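PDB 1R5Q: circadian clock oscillator protein KaiA from Nostoc sp., which probably stimulates KaiC autophosphorylation as part of the KaiABC oscillator, the main circadian regulator of cyanobacteria. Local coordinates for residues L92-A95 with Y96-A99. Residues are numbered along the deposited sequence; the frame is centred on the assembly and turned at random.
Sequences LCEA and YRGA
The E94 side chain bends at chi2 (-64°) and that of R97 at chi3 (65°); with the two residues three apart on the helix, the bends bring carboxylate and guanidinium alongside. R97 grips E94 side-on with two nitrogens, one to each oxygen. NH2 of R97 gives a straight hydrogen bond of 2.6 Å to OE2 of E94, on the syn lone pair and in the guanidinium plane. NE of R97 reaches OE1 of E94 at 3.1 Å, coming from above the carboxylate plane. This salt bridge is on the exposed side of the helix. On another side, L92 and Y96 run side by side, and CD1 of L92 lies 3.8 Å from CE1 of Y96. The Y96 ring also meets F44 edge-to-face, while L92 rests on V43. Cutting Y96 back to an alanine removes the ring, which would probably open a gap beside L92 CD1 and take from F44 its edge-to-face partner. Backbone bonds join Y96 N to L92 O (3.1 Å), R97 N to C93 O and G98 N to E94 O. This is regular i to i+4 alpha-helical bonding with an i to i+3 salt bridge, near the C-terminal end of helix 82-100 in the all-helical KaiA C-terminal domain.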
loop_
_atom_site.group_PDB
_atom_site.type_symbol
_atom_site.label_atom_id
_atom_site.label_comp_id
_atom_site.label_asym_id
_atom_site.label_seq_id
_atom_site.Cartn_x
_atom_site.Cartn_y
_atom_site.Cartn_z
ATOM N N LEU A 92 8.365 -2.772 -4.470
ATOM C CA LEU A 92 8.459 -1.582 -5.289
ATOM C C LEU A 92 9.916 -1.359 -5.707
ATOM O O LEU A 92 10.187 -1.039 -6.861
ATOM C CB LEU A 92 7.902 -0.362 -4.547
ATOM C CG LEU A 92 7.782 0.928 -5.376
ATOM C CD1 LEU A 92 6.952 0.655 -6.644
ATOM C CD2 LEU A 92 7.130 2.025 -4.545
ATOM N N CYS A 93 10.849 -1.537 -4.775
ATOM C CA CYS A 93 12.273 -1.366 -5.083
ATOM C C CYS A 93 12.714 -2.270 -6.226
ATOM O O CYS A 93 13.438 -1.849 -7.130
ATOM C CB CYS A 93 13.139 -1.691 -3.861
ATOM S SG CYS A 93 13.118 -0.443 -2.580
ATOM N N GLU A 94 12.279 -3.520 -6.171
ATOM C CA GLU A 94 12.648 -4.479 -7.185
ATOM C C GLU A 94 12.039 -4.145 -8.543
ATOM O O GLU A 94 12.660 -4.408 -9.561
ATOM C CB GLU A 94 12.276 -5.897 -6.744
ATOM C CG GLU A 94 13.194 -6.459 -5.607
ATOM C CD GLU A 94 14.666 -6.629 -6.032
ATOM O OE1 GLU A 94 15.551 -5.990 -5.417
ATOM O OE2 GLU A 94 14.938 -7.407 -6.980
ATOM N N ALA A 95 10.840 -3.567 -8.558
ATOM C CA ALA A 95 10.187 -3.187 -9.820
ATOM C C ALA A 95 11.078 -2.140 -10.485
ATOM O O ALA A 95 11.416 -2.236 -11.668
ATOM C CB ALA A 95 8.780 -2.595 -9.545
ATOM N N TYR A 96 11.468 -1.145 -9.702
ATOM C CA TYR A 96 12.327 -0.088 -10.188
ATOM C C TYR A 96 13.723 -0.592 -10.574
ATOM O O TYR A 96 14.249 -0.226 -11.633
ATOM C CB TYR A 96 12.431 1.027 -9.131
ATOM C CG TYR A 96 11.293 2.026 -9.186
ATOM C CD1 TYR A 96 10.421 2.213 -8.097
ATOM C CD2 TYR A 96 11.097 2.800 -10.322
ATOM C CE1 TYR A 96 9.377 3.157 -8.159
ATOM C CE2 TYR A 96 10.072 3.736 -10.394
ATOM C CZ TYR A 96 9.214 3.912 -9.315
ATOM O OH TYR A 96 8.195 4.842 -9.447
ATOM N N ARG A 97 14.311 -1.445 -9.736
ATOM C CA ARG A 97 15.644 -1.976 -10.011
ATOM C C ARG A 97 15.653 -2.837 -11.269
ATOM O O ARG A 97 16.610 -2.786 -12.047
ATOM C CB ARG A 97 16.176 -2.813 -8.829
ATOM C CG ARG A 97 17.667 -3.202 -8.987
ATOM C CD ARG A 97 18.228 -3.988 -7.787
ATOM N NE ARG A 97 17.568 -5.274 -7.673
ATOM C CZ ARG A 97 18.051 -6.427 -8.127
ATOM N NH1 ARG A 97 19.239 -6.481 -8.719
ATOM N NH2 ARG A 97 17.310 -7.526 -8.038
ATOM N N GLY A 98 14.600 -3.634 -11.457
ATOM C CA GLY A 98 14.523 -4.489 -12.628
ATOM C C GLY A 98 14.330 -3.704 -13.916
ATOM O O GLY A 98 14.481 -4.234 -15.016
ATOM N N ALA A 99 14.018 -2.426 -13.783
ATOM C CA ALA A 99 13.775 -1.587 -14.946
ATOM C C ALA A 99 14.941 -0.683 -15.359
ATOM O O ALA A 99 15.126 -0.425 -16.550
ATOM C CB ALA A 99 12.537 -0.740 -14.701
#